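Local coordinates for putative Chlorite dismutase TA0507 (Thermoplasma acidophilum, PDB 3DTZ), which is of uncharacterised function but probably binds heme and acts as an oxidoreductase of the chlorite dismutase type, at residues P136-K147 with Q192-I203. Numbering follows the deposited sequence.
Sequences PLRYFVAYPMSK and QEFVVLYEIPDI
Glu193 OE1 takes the backbone N-H of Lys147 at 2.8 Å, N to OE1, from above the carboxylate plane, and also bonds the hydroxyl of Tyr152. The second oxygen, OE2, accepts from a water that bridges to Lys147 O and pairs with Arg214 of a neighbouring subunit, so both oxygens are engaged, which should restrain the carboxylate's rotation. Glu193 N donates a hydrogen bond to Ser146 OG (3.1 Å). Next to it, Glu193 and Phe194 both face Met145 in a classic beta bulge, Phe194 N bonding Met145 O and Glu193 N giving it only a weak bond. At the far end another carboxylate closes the ladder: Glu199 OE1 accepts from Leu137 N at 2.9 Å and forms a salt bridge with Arg180.

Between these ends the strands pair antiparallel, Val141 and Tyr198 exchanging two N-H...O bonds. On the face carrying Tyr139, the phenol ring has Ile203 CG1 over its centre, 3.9 Å from the centroid, in a CH-pi contact, while Arg138 CG covers the opposite face near the rim. Met145 bends at chi2 (-96°) and chi3, carrying its selenium obliquely beside the Phe194 ring, 3.9 Å from CD2, a Met-aromatic contact. On the other face Leu197 CD2 presses tightly on Ala142 CB at 3.5 Å.

Strand 229-234 flanks 139-147 and strand 180-185 flanks 194-200, placing this pair inside the antiparallel sheet of the ferredoxin-like alpha+beta fold of the chlorite dismutase family.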
# COMPACT_ATOMS: atom_id res chain seq x y z
N PRO D 136 26.17 23.46 2.29
CA PRO D 136 25.86 22.05 2.14
C PRO D 136 26.70 21.34 1.10
O PRO D 136 27.19 21.97 0.15
CB PRO D 136 24.36 22.04 1.75
CG PRO D 136 24.14 23.36 1.13
CD PRO D 136 25.05 24.32 1.84
N LEU D 137 26.86 20.03 1.28
CA LEU D 137 27.55 19.17 0.31
C LEU D 137 26.60 18.88 -0.86
O LEU D 137 25.41 19.19 -0.80
CB LEU D 137 28.03 17.88 0.99
CG LEU D 137 28.96 18.10 2.19
CD1 LEU D 137 29.59 16.80 2.59
CD2 LEU D 137 30.06 19.16 1.88
N ARG D 138 27.15 18.30 -1.93
CA ARG D 138 26.44 18.21 -3.19
C ARG D 138 25.24 17.24 -3.13
O ARG D 138 24.28 17.42 -3.87
CB ARG D 138 27.40 17.75 -4.30
CG ARG D 138 26.71 17.34 -5.62
CD ARG D 138 27.72 16.99 -6.70
NE ARG D 138 28.30 18.22 -7.23
CZ ARG D 138 28.30 18.60 -8.51
NH1 ARG D 138 27.80 17.83 -9.48
NH2 ARG D 138 28.85 19.77 -8.83
N TYR D 139 25.32 16.23 -2.27
CA TYR D 139 24.25 15.23 -2.15
C TYR D 139 23.71 15.11 -0.73
O TYR D 139 24.38 15.48 0.24
CB TYR D 139 24.72 13.84 -2.60
CG TYR D 139 25.30 13.83 -3.98
CD1 TYR D 139 24.46 13.81 -5.10
CD2 TYR D 139 26.68 13.86 -4.17
CE1 TYR D 139 25.01 13.82 -6.41
CE2 TYR D 139 27.23 13.85 -5.44
CZ TYR D 139 26.40 13.84 -6.55
OH TYR D 139 26.97 13.84 -7.79
N PHE D 140 22.51 14.56 -0.63
CA PHE D 140 21.79 14.43 0.64
C PHE D 140 21.11 13.07 0.63
O PHE D 140 20.52 12.68 -0.40
CB PHE D 140 20.74 15.53 0.70
CG PHE D 140 19.91 15.57 1.96
CD1 PHE D 140 20.49 15.83 3.20
CD2 PHE D 140 18.55 15.39 1.89
CE1 PHE D 140 19.71 15.88 4.38
CE2 PHE D 140 17.77 15.47 3.06
CZ PHE D 140 18.35 15.72 4.29
N VAL D 141 21.17 12.37 1.75
CA VAL D 141 20.46 11.09 1.90
C VAL D 141 19.66 11.21 3.17
O VAL D 141 20.18 11.64 4.18
CB VAL D 141 21.43 9.90 2.05
CG1 VAL D 141 20.70 8.59 2.43
CG2 VAL D 141 22.26 9.71 0.77
N ALA D 142 18.39 10.81 3.12
CA ALA D 142 17.56 10.79 4.31
C ALA D 142 16.76 9.50 4.31
O ALA D 142 16.24 9.08 3.27
CB ALA D 142 16.61 11.98 4.33
N TYR D 143 16.65 8.85 5.46
CA TYR D 143 15.63 7.82 5.55
C TYR D 143 15.17 7.58 6.97
O TYR D 143 15.97 7.76 7.91
CB TYR D 143 16.10 6.51 4.91
CG TYR D 143 17.45 6.06 5.38
CD1 TYR D 143 18.60 6.54 4.76
CD2 TYR D 143 17.58 5.12 6.42
CE1 TYR D 143 19.84 6.14 5.15
CE2 TYR D 143 18.86 4.71 6.83
CZ TYR D 143 19.98 5.23 6.17
OH TYR D 143 21.27 4.88 6.51
N PRO D 144 13.92 7.10 7.11
CA PRO D 144 13.48 6.63 8.41
C PRO D 144 14.16 5.32 8.76
O PRO D 144 14.57 4.57 7.87
CB PRO D 144 11.96 6.41 8.25
CG PRO D 144 11.62 6.63 6.84
CD PRO D 144 12.89 6.93 6.06
N MSE D 145 14.27 5.04 10.06
CA MSE D 145 14.84 3.79 10.53
C MSE D 145 14.23 3.48 11.91
O MSE D 145 13.90 4.39 12.68
CB MSE D 145 16.37 3.88 10.59
CG MSE D 145 17.00 2.57 10.96
SE MSE D 145 17.36 2.49 12.89
CE MSE D 145 18.92 3.59 12.76
N SER D 146 14.05 2.20 12.19
CA SER D 146 13.56 1.77 13.51
C SER D 146 14.36 0.54 13.93
O SER D 146 15.08 -0.08 13.12
CB SER D 146 12.06 1.48 13.47
OG SER D 146 11.29 2.63 13.21
N LYS D 147 14.24 0.18 15.20
CA LYS D 147 14.88 -1.04 15.70
C LYS D 147 13.84 -1.98 16.30
O LYS D 147 12.76 -1.52 16.69
CB LYS D 147 15.98 -0.66 16.69
CG LYS D 147 17.13 0.02 15.98
CD LYS D 147 18.23 0.50 16.88
CE LYS D 147 19.30 1.17 16.04
NZ LYS D 147 20.66 1.06 16.66
N GLN D 192 8.36 6.39 12.53
CA GLN D 192 9.66 5.72 12.64
C GLN D 192 10.29 6.20 13.95
O GLN D 192 9.85 7.22 14.52
CB GLN D 192 10.57 6.09 11.46
CG GLN D 192 11.01 7.57 11.41
CD GLN D 192 9.93 8.55 10.94
OE1 GLN D 192 9.30 8.38 9.87
NE2 GLN D 192 9.70 9.57 11.75
N GLU D 193 11.29 5.47 14.43
CA GLU D 193 11.99 5.87 15.64
C GLU D 193 13.07 6.89 15.39
O GLU D 193 13.29 7.77 16.22
CB GLU D 193 12.61 4.65 16.34
CG GLU D 193 11.52 3.72 16.89
CD GLU D 193 11.99 2.36 17.39
OE1 GLU D 193 13.12 1.91 17.07
OE2 GLU D 193 11.17 1.70 18.10
N PHE D 194 13.74 6.74 14.25
CA PHE D 194 14.83 7.63 13.84
C PHE D 194 14.65 8.13 12.41
O PHE D 194 14.08 7.44 11.57
CB PHE D 194 16.18 6.91 13.94
CG PHE D 194 16.47 6.35 15.31
CD1 PHE D 194 17.00 7.17 16.30
CD2 PHE D 194 16.19 5.02 15.61
CE1 PHE D 194 17.25 6.68 17.58
CE2 PHE D 194 16.45 4.50 16.91
CZ PHE D 194 17.00 5.36 17.89
N VAL D 195 15.14 9.34 12.15
CA VAL D 195 15.35 9.73 10.76
C VAL D 195 16.85 10.04 10.65
O VAL D 195 17.38 10.89 11.40
CB VAL D 195 14.48 10.92 10.33
CG1 VAL D 195 14.71 11.22 8.82
CG2 VAL D 195 12.98 10.65 10.60
N VAL D 196 17.55 9.30 9.81
CA VAL D 196 19.00 9.51 9.73
C VAL D 196 19.28 10.32 8.46
O VAL D 196 18.72 10.02 7.40
CB VAL D 196 19.81 8.21 9.77
CG1 VAL D 196 21.20 8.52 10.12
CG2 VAL D 196 19.28 7.28 10.90
N LEU D 197 20.06 11.39 8.62
CA LEU D 197 20.35 12.32 7.52
C LEU D 197 21.86 12.36 7.25
O LEU D 197 22.66 12.39 8.20
CB LEU D 197 19.88 13.73 7.90
CG LEU D 197 18.45 13.84 8.44
CD1 LEU D 197 18.14 15.26 8.88
CD2 LEU D 197 17.42 13.31 7.43
N TYR D 198 22.23 12.44 5.98
CA TYR D 198 23.65 12.53 5.60
C TYR D 198 23.83 13.56 4.50
O TYR D 198 23.05 13.57 3.56
CB TYR D 198 24.16 11.21 5.05
CG TYR D 198 23.93 10.10 6.03
CD1 TYR D 198 24.86 9.87 7.04
CD2 TYR D 198 22.75 9.36 5.99
CE1 TYR D 198 24.64 8.87 7.97
CE2 TYR D 198 22.52 8.34 6.93
CZ TYR D 198 23.48 8.11 7.91
OH TYR D 198 23.27 7.15 8.86
N GLU D 199 24.84 14.39 4.65
CA GLU D 199 25.34 15.19 3.54
C GLU D 199 26.57 14.44 3.02
O GLU D 199 27.49 14.11 3.79
CB GLU D 199 25.75 16.59 3.98
CG GLU D 199 24.60 17.43 4.49
CD GLU D 199 25.09 18.82 4.79
OE1 GLU D 199 25.57 19.49 3.85
OE2 GLU D 199 25.01 19.24 5.97
N ILE D 200 26.59 14.16 1.73
CA ILE D 200 27.66 13.32 1.19
C ILE D 200 28.24 13.93 -0.09
O ILE D 200 27.52 14.59 -0.83
CB ILE D 200 27.16 11.87 0.89
CG1 ILE D 200 26.14 11.86 -0.23
CG2 ILE D 200 26.61 11.21 2.17
CD1 ILE D 200 25.68 10.44 -0.67
N PRO D 201 29.56 13.76 -0.29
CA PRO D 201 30.17 14.23 -1.56
C PRO D 201 30.05 13.28 -2.76
O PRO D 201 30.25 13.73 -3.89
CB PRO D 201 31.64 14.42 -1.18
CG PRO D 201 31.89 13.43 -0.03
CD PRO D 201 30.56 13.30 0.70
N ASP D 202 29.82 11.99 -2.54
CA ASP D 202 30.00 10.97 -3.60
C ASP D 202 29.04 9.83 -3.36
O ASP D 202 29.11 9.14 -2.34
CB ASP D 202 31.48 10.48 -3.61
CG ASP D 202 31.81 9.47 -4.73
OD1 ASP D 202 30.98 8.63 -5.16
OD2 ASP D 202 32.98 9.49 -5.16
N ILE D 203 28.11 9.64 -4.30
CA ILE D 203 27.04 8.65 -4.16
C ILE D 203 27.65 7.25 -4.00
O ILE D 203 27.34 6.55 -3.03
CB ILE D 203 26.04 8.68 -5.36
CG1 ILE D 203 25.28 10.02 -5.41
CG2 ILE D 203 25.01 7.56 -5.26
CD1 ILE D 203 24.55 10.26 -6.74
O HOH W 1 11.00 -0.82 18.83